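Local coordinates for protein 5'-tyrosyl-DNA phosphodiesterase (PDB 4FVA) that belongs to the endonuclease/exonuclease/phosphatase family, with a DNase I-like fold, and holds a magnesium ion, at residues D95-Q100 and R106-L111; D182-A187 and K192-W197; A35-V40 and D62-L67. All blocks are in the same frame, centred on the assembly; numbering follows the deposited sequence.

Interaction 1: D95-Q100 and R106-L111. With EDO (1,2-ethanediol), chain E.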
loop_
_atom_site.group_PDB
_atom_site.type_symbol
_atom_site.label_atom_id
_atom_site.label_comp_id
_atom_site.label_asym_id
_atom_site.label_seq_id
_atom_site.Cartn_x
_atom_site.Cartn_y
_atom_site.Cartn_z
ATOM N N ASP A 95 -11.731 -10.609 0.542
ATOM C CA ASP A 95 -11.464 -11.556 -0.539
ATOM C C ASP A 95 -9.998 -11.483 -0.918
ATOM O O ASP A 95 -9.447 -10.398 -1.056
ATOM C CB ASP A 95 -12.315 -11.211 -1.757
ATOM C CG ASP A 95 -13.817 -11.411 -1.510
ATOM O OD1 ASP A 95 -14.193 -12.062 -0.514
ATOM O OD2 ASP A 95 -14.624 -10.875 -2.298
ATOM N N VAL A 96 -9.379 -12.639 -1.127
ATOM C CA VAL A 96 -7.989 -12.680 -1.520
ATOM C C VAL A 96 -7.922 -13.402 -2.837
ATOM O O VAL A 96 -8.120 -14.614 -2.896
ATOM C CB VAL A 96 -7.112 -13.428 -0.470
ATOM C CG1 VAL A 96 -5.663 -13.591 -0.970
ATOM C CG2 VAL A 96 -7.168 -12.726 0.877
ATOM N N ILE A 97 -7.589 -12.669 -3.890
ATOM C CA ILE A 97 -7.481 -13.287 -5.200
ATOM C C ILE A 97 -6.028 -13.579 -5.490
ATOM O O ILE A 97 -5.196 -12.658 -5.530
ATOM C CB ILE A 97 -8.001 -12.364 -6.308
ATOM C CG1 ILE A 97 -9.435 -11.914 -6.004
ATOM C CG2 ILE A 97 -7.892 -13.065 -7.668
ATOM C CD1 ILE A 97 -9.948 -10.877 -6.978
ATOM N N HIS A 98 -5.719 -14.858 -5.699
ATOM C CA HIS A 98 -4.362 -15.267 -6.069
ATOM C C HIS A 98 -4.116 -15.072 -7.563
ATOM O O HIS A 98 -4.861 -15.592 -8.395
ATOM C CB HIS A 98 -4.118 -16.724 -5.650
ATOM C CG HIS A 98 -4.002 -16.913 -4.169
ATOM N ND1 HIS A 98 -5.074 -16.783 -3.308
ATOM C CD2 HIS A 98 -2.943 -17.257 -3.393
ATOM C CE1 HIS A 98 -4.676 -17.005 -2.068
ATOM N NE2 HIS A 98 -3.386 -17.301 -2.091
ATOM N N PHE A 99 -3.095 -14.285 -7.907
ATOM C CA PHE A 99 -2.743 -14.098 -9.305
ATOM C C PHE A 99 -2.314 -15.444 -9.874
ATOM O O PHE A 99 -1.371 -16.073 -9.383
ATOM C CB PHE A 99 -1.627 -13.070 -9.475
ATOM C CG PHE A 99 -1.998 -11.677 -9.036
ATOM C CD1 PHE A 99 -3.242 -11.146 -9.336
ATOM C CD2 PHE A 99 -1.074 -10.878 -8.375
ATOM C CE1 PHE A 99 -3.575 -9.850 -8.952
ATOM C CE2 PHE A 99 -1.396 -9.578 -7.980
ATOM C CZ PHE A 99 -2.645 -9.066 -8.272
ATOM N N GLN A 100 -3.013 -15.879 -10.911
ATOM C CA GLN A 100 -2.778 -17.180 -11.529
ATOM C C GLN A 100 -1.377 -17.267 -12.142
ATOM O O GLN A 100 -0.732 -18.315 -12.089
ATOM C CB GLN A 100 -3.886 -17.436 -12.561
ATOM C CG GLN A 100 -5.256 -17.651 -11.872
ATOM C CD GLN A 100 -6.421 -17.902 -12.830
ATOM O OE1 GLN A 100 -6.325 -17.659 -14.035
ATOM N NE2 GLN A 100 -7.547 -18.342 -12.279
ATOM N N ARG A 106 1.642 -13.945 -5.119
ATOM C CA ARG A 106 1.080 -12.602 -5.080
ATOM C C ARG A 106 -0.426 -12.635 -5.264
ATOM O O ARG A 106 -0.964 -13.498 -5.982
ATOM C CB ARG A 106 1.759 -11.698 -6.115
ATOM C CG ARG A 106 3.283 -11.638 -5.964
ATOM C CD ARG A 106 3.724 -11.207 -4.548
ATOM N NE ARG A 106 5.176 -11.339 -4.383
ATOM C CZ ARG A 106 6.053 -10.449 -4.836
ATOM N NH1 ARG A 106 5.613 -9.363 -5.462
ATOM N NH2 ARG A 106 7.364 -10.635 -4.664
ATOM N N THR A 107 -1.102 -11.668 -4.638
ATOM C CA THR A 107 -2.544 -11.686 -4.519
ATOM C C THR A 107 -3.110 -10.283 -4.666
ATOM O O THR A 107 -2.407 -9.281 -4.476
ATOM C CB THR A 107 -2.964 -12.198 -3.117
ATOM O OG1 THR A 107 -2.342 -11.368 -2.115
ATOM C CG2 THR A 107 -2.518 -13.658 -2.900
ATOM N N LEU A 108 -4.397 -10.211 -4.970
ATOM C CA LEU A 108 -5.117 -8.948 -4.850
ATOM C C LEU A 108 -5.995 -9.123 -3.636
ATOM O O LEU A 108 -6.924 -9.940 -3.639
ATOM C CB LEU A 108 -5.955 -8.675 -6.097
ATOM C CG LEU A 108 -6.777 -7.386 -6.112
ATOM C CD1 LEU A 108 -5.868 -6.204 -5.860
ATOM C CD2 LEU A 108 -7.462 -7.241 -7.472
ATOM N N GLN A 109 -5.678 -8.374 -2.585
ATOM C CA GLN A 109 -6.404 -8.462 -1.318
ATOM C C GLN A 109 -7.474 -7.383 -1.300
ATOM O O GLN A 109 -7.160 -6.193 -1.400
ATOM C CB GLN A 109 -5.447 -8.281 -0.133
ATOM C CG GLN A 109 -6.124 -8.371 1.248
ATOM C CD GLN A 109 -5.156 -8.130 2.382
ATOM O OE1 GLN A 109 -4.114 -7.493 2.188
ATOM N NE2 GLN A 109 -5.492 -8.624 3.581
ATOM N N ILE A 110 -8.737 -7.788 -1.167
ATOM C CA ILE A 110 -9.843 -6.837 -1.256
ATOM C C ILE A 110 -10.638 -6.824 0.028
ATOM O O ILE A 110 -11.138 -7.867 0.461
ATOM C CB ILE A 110 -10.785 -7.163 -2.443
ATOM C CG1 ILE A 110 -10.008 -7.117 -3.758
ATOM C CG2 ILE A 110 -11.918 -6.148 -2.543
ATOM C CD1 ILE A 110 -10.822 -7.617 -4.975
ATOM N N LEU A 111 -10.719 -5.658 0.665
ATOM C CA LEU A 111 -11.578 -5.523 1.834
ATOM C C LEU A 111 -12.664 -4.524 1.475
ATOM O O LEU A 111 -12.382 -3.377 1.113
ATOM C CB LEU A 111 -10.795 -5.046 3.063
ATOM C CG LEU A 111 -11.473 -5.170 4.437
ATOM C CD1 LEU A 111 -11.529 -6.645 4.879
ATOM C CD2 LEU A 111 -10.777 -4.321 5.507
HETATM C C1 EDO E . -3.339 -12.985 -13.587
HETATM O O1 EDO E . -3.609 -12.093 -14.683
HETATM C C2 EDO E . -4.644 -13.235 -12.820
HETATM O O2 EDO E . -4.536 -14.391 -11.979
HETATM O O HOH W 1 -0.720 -16.027 -6.675
#
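The imidazole of H98 carries the methyl of T107 on one face. T107 CG2 sits 3.7 Å from the centroid of the H98 ring and only 12° off its normal, a CH-pi contact. T107 turns CG2 anti to its carbonyl carbon (OG1 at chi1 56°), and the same methyl also meets V96 CG1 at 3.7 Å. The phenyl of F99 lies with one face over backbone: T107 C is 3.7 Å above the plane of the F99 ring, near the rim, with L108 N beside it. F99 CE1 rests on L108 CB at 3.9 Å, and R106 CB touches F99 CD2. Beyond the pair, F99 reaches Q140, F143 and C144 of helix 134-154. On the face of the sheet that holds L108, I97 CD1 meets I110 CD1 at 3.9 Å.

The backbones run antiparallel at 167°. D95 with I110 and I97 with L108 are hydrogen-bonded pairs, each making two N-H to O bonds. The bond from L108 N to I97 O is 2.6 Å long. F99 N adds a last bond to R106 O at 3.0 Å. A water donates to F99 O and R106 O and ties the two segments where the strands part. The guanidinium of R106 leads away, to Y79, S129 and H126. This ladder is a beta hairpin of strands 90-98 and 107-115, in one sheet of the DNase I-like fold.

Interaction 2: D182-A187 and K192-W197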
loop_
_atom_site.group_PDB
_atom_site.type_symbol
_atom_site.label_atom_id
_atom_site.label_comp_id
_atom_site.label_asym_id
_atom_site.label_seq_id
_atom_site.Cartn_x
_atom_site.Cartn_y
_atom_site.Cartn_z
ATOM N N ASP A 182 -4.208 8.818 -9.957
ATOM C CA ASP A 182 -3.044 8.467 -9.172
ATOM C C ASP A 182 -2.872 9.532 -8.095
ATOM O O ASP A 182 -2.758 10.722 -8.392
ATOM C CB ASP A 182 -1.828 8.404 -10.098
ATOM C CG ASP A 182 -0.547 8.101 -9.363
ATOM O OD1 ASP A 182 -0.389 8.603 -8.233
ATOM O OD2 ASP A 182 0.318 7.397 -9.939
ATOM N N ALA A 183 -2.876 9.105 -6.839
ATOM C CA ALA A 183 -2.843 10.040 -5.709
ATOM C C ALA A 183 -1.653 10.996 -5.758
ATOM O O ALA A 183 -1.799 12.193 -5.509
ATOM C CB ALA A 183 -2.871 9.274 -4.380
ATOM N N TRP A 184 -0.470 10.475 -6.055
ATOM C CA TRP A 184 0.698 11.335 -6.127
ATOM C C TRP A 184 0.591 12.397 -7.210
ATOM O O TRP A 184 0.972 13.556 -6.998
ATOM C CB TRP A 184 1.969 10.526 -6.348
ATOM C CG TRP A 184 3.157 11.405 -6.594
ATOM C CD1 TRP A 184 3.835 12.152 -5.666
ATOM C CD2 TRP A 184 3.834 11.605 -7.843
ATOM N NE1 TRP A 184 4.880 12.817 -6.268
ATOM C CE2 TRP A 184 4.907 12.493 -7.600
ATOM C CE3 TRP A 184 3.640 11.119 -9.141
ATOM C CZ2 TRP A 184 5.779 12.911 -8.614
ATOM C CZ3 TRP A 184 4.507 11.541 -10.149
ATOM C CH2 TRP A 184 5.564 12.422 -9.875
ATOM N N GLU A 185 0.115 11.984 -8.380
ATOM C CA GLU A 185 -0.093 12.905 -9.490
ATOM C C GLU A 185 -1.139 13.953 -9.159
ATOM O O GLU A 185 -0.913 15.140 -9.363
ATOM C CB GLU A 185 -0.514 12.148 -10.748
ATOM C CG GLU A 185 0.571 11.310 -11.392
ATOM C CD GLU A 185 0.026 10.538 -12.572
ATOM O OE1 GLU A 185 0.779 9.763 -13.195
ATOM O OE2 GLU A 185 -1.172 10.719 -12.875
ATOM N N ALA A 186 -2.280 13.510 -8.639
ATOM C CA ALA A 186 -3.376 14.415 -8.298
ATOM C C ALA A 186 -3.004 15.395 -7.191
ATOM O O ALA A 186 -3.622 16.452 -7.046
ATOM C CB ALA A 186 -4.622 13.619 -7.916
ATOM N N ALA A 187 -2.014 15.032 -6.383
ATOM C CA ALA A 187 -1.563 15.919 -5.324
ATOM C C ALA A 187 -0.589 16.964 -5.858
ATOM O O ALA A 187 -0.228 17.891 -5.135
ATOM C CB ALA A 187 -0.922 15.124 -4.188
ATOM N N LYS A 192 9.543 16.165 -4.500
ATOM C CA LYS A 192 10.004 15.847 -3.143
ATOM C C LYS A 192 9.342 14.589 -2.584
ATOM O O LYS A 192 9.840 13.991 -1.623
ATOM C CB LYS A 192 9.763 17.009 -2.171
ATOM C CG LYS A 192 10.850 18.087 -2.123
ATOM C CD LYS A 192 10.578 19.061 -0.965
ATOM C CE LYS A 192 11.818 19.849 -0.583
ATOM N NZ LYS A 192 12.309 20.665 -1.718
ATOM N N THR A 193 8.225 14.187 -3.181
ATOM C CA THR A 193 7.492 13.019 -2.702
ATOM C C THR A 193 7.380 11.949 -3.769
ATOM O O THR A 193 6.510 11.091 -3.690
ATOM C CB THR A 193 6.072 13.381 -2.271
ATOM O OG1 THR A 193 5.390 13.997 -3.375
ATOM C CG2 THR A 193 6.094 14.334 -1.080
ATOM N N LYS A 194 8.235 12.008 -4.782
ATOM C CA LYS A 194 8.056 11.135 -5.943
ATOM C C LYS A 194 8.537 9.697 -5.751
ATOM O O LYS A 194 7.780 8.751 -5.947
ATOM C CB LYS A 194 8.725 11.744 -7.172
ATOM C CG LYS A 194 8.544 10.936 -8.445
ATOM C CD LYS A 194 9.044 11.733 -9.645
ATOM C CE LYS A 194 8.774 11.018 -10.959
ATOM N NZ LYS A 194 9.257 11.826 -12.112
ATOM N N PHE A 195 9.800 9.525 -5.389
ATOM C CA PHE A 195 10.375 8.188 -5.359
ATOM C C PHE A 195 10.139 7.492 -4.024
ATOM O O PHE A 195 10.369 8.070 -2.957
ATOM C CB PHE A 195 11.855 8.244 -5.716
ATOM C CG PHE A 195 12.111 8.864 -7.060
ATOM C CD1 PHE A 195 11.903 8.134 -8.222
ATOM C CD2 PHE A 195 12.519 10.190 -7.164
ATOM C CE1 PHE A 195 12.122 8.700 -9.465
ATOM C CE2 PHE A 195 12.737 10.767 -8.406
ATOM C CZ PHE A 195 12.536 10.018 -9.560
ATOM N N THR A 196 9.663 6.255 -4.084
ATOM C CA THR A 196 9.298 5.542 -2.870
ATOM C C THR A 196 10.323 4.457 -2.591
ATOM O O THR A 196 10.362 3.892 -1.501
ATOM C CB THR A 196 7.886 4.925 -2.985
ATOM O OG1 THR A 196 7.891 3.907 -3.991
ATOM C CG2 THR A 196 6.855 6.002 -3.341
ATOM N N TRP A 197 11.161 4.187 -3.590
ATOM C CA TRP A 197 12.244 3.231 -3.458
ATOM C C TRP A 197 13.469 3.900 -4.045
ATOM O O TRP A 197 13.574 4.074 -5.259
ATOM C CB TRP A 197 11.917 1.960 -4.219
ATOM C CG TRP A 197 12.868 0.843 -3.972
ATOM C CD1 TRP A 197 12.917 0.029 -2.875
ATOM C CD2 TRP A 197 13.895 0.384 -4.858
ATOM N NE1 TRP A 197 13.922 -0.903 -3.019
ATOM C CE2 TRP A 197 14.538 -0.703 -4.227
ATOM C CE3 TRP A 197 14.339 0.793 -6.120
ATOM C CZ2 TRP A 197 15.594 -1.389 -4.819
ATOM C CZ3 TRP A 197 15.390 0.111 -6.705
ATOM C CH2 TRP A 197 16.006 -0.969 -6.056
#
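The contact belongs to a short helix, 183-186, and the loop that follows it and leads to strand 197-198. The helix points the indole of W184 at this loop, and T193 and K194 receive it. CG of W184 stands anti to its backbone N (chi1 173°), which carries the ring out from the helix toward the loop. K194 brings its aliphatic chain obliquely against the six-membered part of the indole. K194 CG is 3.4 Å from W184 CZ2, and K194 CD is 3.6 Å from W184 CH2. The lysine chain is fully extended, so CB, CG, CD and CE all come near the ring in turn. K194 CG also lies over the centre of the F195 ring, 4.1 Å above its plane. K194 CG therefore lies between two aromatic side chains.

T193 meets the pyrrole end of the indole. T193 OG1 lies at the ring edge, in plane, 3.2 Å from W184 NE1 and 3.3 Å from W184 CD1. W184 NE1 and T193 OG1 each have a hydrogen bond to D190 O in the loop between the segments. This shared carbonyl gathers the two polar groups at one point. F229 of strand 226-232 meets the indole edge-to-face.

The helix starts at D182, an N-cap residue. D182 OD1 accepts weak bonds from W184 N, at 2.9 Å, and from E185 N. D182 OD2 forms a salt bridge with R214. At the far end of the loop, T196 and W197 both face M213, a classic beta bulge. The segments thus form an N-capped helix and loop linking two short strands, 181-182 and 197-198, that both pair antiparallel with strand 212-221.

Interaction 3: A35-V40 and D62-L67. With EDO (1,2-ethanediol), chain H.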
loop_
_atom_site.group_PDB
_atom_site.type_symbol
_atom_site.label_atom_id
_atom_site.label_comp_id
_atom_site.label_asym_id
_atom_site.label_seq_id
_atom_site.Cartn_x
_atom_site.Cartn_y
_atom_site.Cartn_z
ATOM N N ALA A 35 9.765 -0.191 14.950
ATOM C CA ALA A 35 9.810 1.150 14.354
ATOM C C ALA A 35 8.623 1.376 13.418
ATOM O O ALA A 35 8.029 2.467 13.392
ATOM C CB ALA A 35 11.137 1.389 13.626
ATOM N N VAL A 36 8.292 0.356 12.626
ATOM C CA VAL A 36 7.123 0.455 11.764
ATOM C C VAL A 36 5.868 0.746 12.601
ATOM O O VAL A 36 5.119 1.668 12.303
ATOM C CB VAL A 36 6.903 -0.829 10.921
ATOM C CG1 VAL A 36 5.520 -0.796 10.256
ATOM C CG2 VAL A 36 8.003 -0.972 9.847
ATOM N N ALA A 37 5.641 -0.034 13.648
ATOM C CA ALA A 37 4.453 0.174 14.465
ATOM C C ALA A 37 4.482 1.561 15.105
ATOM O O ALA A 37 3.453 2.228 15.206
ATOM C CB ALA A 37 4.314 -0.920 15.517
ATOM N N HIS A 38 5.669 1.990 15.518
ATOM C CA HIS A 38 5.853 3.315 16.091
ATOM C C HIS A 38 5.430 4.427 15.130
ATOM O O HIS A 38 4.690 5.351 15.502
ATOM C CB HIS A 38 7.317 3.501 16.491
ATOM C CG HIS A 38 7.569 4.715 17.324
ATOM N ND1 HIS A 38 7.818 5.958 16.778
ATOM C CD2 HIS A 38 7.619 4.878 18.668
ATOM C CE1 HIS A 38 8.002 6.832 17.751
ATOM N NE2 HIS A 38 7.890 6.201 18.906
ATOM N N ILE A 39 5.894 4.328 13.890
ATOM C CA ILE A 39 5.598 5.340 12.882
ATOM C C ILE A 39 4.104 5.371 12.541
ATOM O O ILE A 39 3.509 6.444 12.400
ATOM C CB ILE A 39 6.478 5.134 11.611
ATOM C CG1 ILE A 39 7.899 5.643 11.884
ATOM C CG2 ILE A 39 5.877 5.864 10.418
ATOM C CD1 ILE A 39 8.980 4.967 11.061
ATOM N N VAL A 40 3.507 4.191 12.432
ATOM C CA VAL A 40 2.067 4.067 12.211
ATOM C C VAL A 40 1.270 4.820 13.292
ATOM O O VAL A 40 0.369 5.588 12.983
ATOM C CB VAL A 40 1.609 2.575 12.176
ATOM C CG1 VAL A 40 0.071 2.471 12.160
ATOM C CG2 VAL A 40 2.207 1.852 10.978
ATOM N N ASP A 62 1.195 -6.982 15.009
ATOM C CA ASP A 62 -0.023 -7.603 15.508
ATOM C C ASP A 62 -0.606 -6.828 16.683
ATOM O O ASP A 62 -1.815 -6.814 16.875
ATOM C CB ASP A 62 0.241 -9.061 15.903
ATOM C CG ASP A 62 -0.901 -9.995 15.525
ATOM O OD1 ASP A 62 -1.603 -9.731 14.515
ATOM O OD2 ASP A 62 -1.087 -11.008 16.238
ATOM N N LYS A 63 0.259 -6.192 17.471
ATOM C CA LYS A 63 -0.200 -5.393 18.606
ATOM C C LYS A 63 -0.993 -4.158 18.182
ATOM O O LYS A 63 -1.657 -3.541 19.013
ATOM C CB LYS A 63 0.969 -4.985 19.505
ATOM C CG LYS A 63 1.493 -6.117 20.401
ATOM C CD LYS A 63 2.778 -5.701 21.113
ATOM C CE LYS A 63 3.444 -6.878 21.817
ATOM N NZ LYS A 63 4.769 -6.485 22.380
ATOM N N LEU A 64 -0.923 -3.783 16.905
ATOM C CA LEU A 64 -1.726 -2.650 16.425
ATOM C C LEU A 64 -3.226 -2.965 16.448
ATOM O O LEU A 64 -4.054 -2.072 16.235
ATOM C CB LEU A 64 -1.292 -2.222 15.015
ATOM C CG LEU A 64 0.091 -1.585 14.881
ATOM C CD1 LEU A 64 0.493 -1.446 13.419
ATOM C CD2 LEU A 64 0.098 -0.218 15.576
ATOM N N GLN A 65 -3.572 -4.221 16.739
ATOM C CA GLN A 65 -4.974 -4.626 16.775
ATOM C C GLN A 65 -5.741 -3.924 17.892
ATOM O O GLN A 65 -6.977 -3.948 17.924
ATOM C CB GLN A 65 -5.119 -6.149 16.892
ATOM C CG GLN A 65 -4.708 -6.733 18.246
ATOM C CD GLN A 65 -4.857 -8.253 18.295
ATOM O OE1 GLN A 65 -4.000 -8.983 17.804
ATOM N NE2 GLN A 65 -5.953 -8.729 18.884
ATOM N N SER A 66 -5.021 -3.279 18.799
ATOM C CA SER A 66 -5.701 -2.506 19.831
ATOM C C SER A 66 -6.280 -1.233 19.213
ATOM O O SER A 66 -7.160 -0.600 19.794
ATOM C CB SER A 66 -4.758 -2.174 20.995
ATOM O OG SER A 66 -3.743 -1.270 20.608
ATOM N N LEU A 67 -5.766 -0.851 18.045
ATOM C CA LEU A 67 -6.175 0.390 17.366
ATOM C C LEU A 67 -6.907 0.145 16.034
ATOM O O LEU A 67 -7.644 1.012 15.548
ATOM C CB LEU A 67 -4.949 1.270 17.093
ATOM C CG LEU A 67 -4.348 2.142 18.197
ATOM C CD1 LEU A 67 -4.229 1.375 19.507
ATOM C CD2 LEU A 67 -2.978 2.693 17.762
HETATM C C1 EDO H . -6.800 4.691 14.401
HETATM O O1 EDO H . -7.258 3.781 15.406
HETATM C C2 EDO H . -7.928 4.935 13.408
HETATM O O2 EDO H . -9.185 4.658 14.037
#
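L64 meets A37 and V40, and these three side chains carry the contact. L64 has the largest buried area, 64 Å², and each of its two methyl branches has its own partner. L64 CD2 lies 4.3 Å from A37 CB and 4.2 Å from A37 O. L64 CD1 reaches V40 CG1 at 4.1 Å. The leucine takes CG anti to its carbonyl carbon (chi1 -68°). This places the fork of its two methyls across the helix surface.

A37 and V40 are three residues apart on helix 29-43, so both point toward the loop from the same side. With only a methyl on A37, L64 CD2 also comes near the backbone. V40 offers CG1, which stands anti to its backbone N (chi1 171°). V40 and L64 approach at a slant. V40 also touches Y68, at the start of strand 68-72, and L64 touches K41 of the same helix.

The backbone presenting L64 is a 3-10 segment, 63-66, just after helix 59-62. Q65 N bonds to D62 O at 3.1 Å, and L67 N bonds to L64 O at 2.8 Å. These short turns bracket L64. A 1,2-ethanediol, probably from the crystallisation liquor, donates from O1 to L67 O. On another side of helix 29-43, V36 and I39 pack on W19 of strand 13-20.

The two segments share no hydrogen bond, and together they bury just 122 Å². The side chains meet methyl to methyl; the one polar atom near them is A37 O, beside L64 CD2. The chemistry implies a modest, non-directional join: van der Waals contact and the burial of apolar surface attach the 3-10 turn to the helix.

In the fold
The three contacts are separate. Each pair of centres is 24 Å apart, and no two touch: nearest atoms are about 12 Å apart between interaction 1 and either of the others, and about 13 Å between interactions 2 and 3. Interactions 1 and 2 lie on opposite sides of the chain's centre. Interaction 1 is a hairpin within one sheet, and interaction 2 is a helix and loop between two short strands that pair with 212-221 of the same sheet. The helix of interaction 3 packs on the other sheet. D22 and E52 bind the magnesium ion. The side chain of R106 in interaction 1 is about 8 Å from this ion and about 4 Å from a malonate ion, probably from the crystallisation liquor.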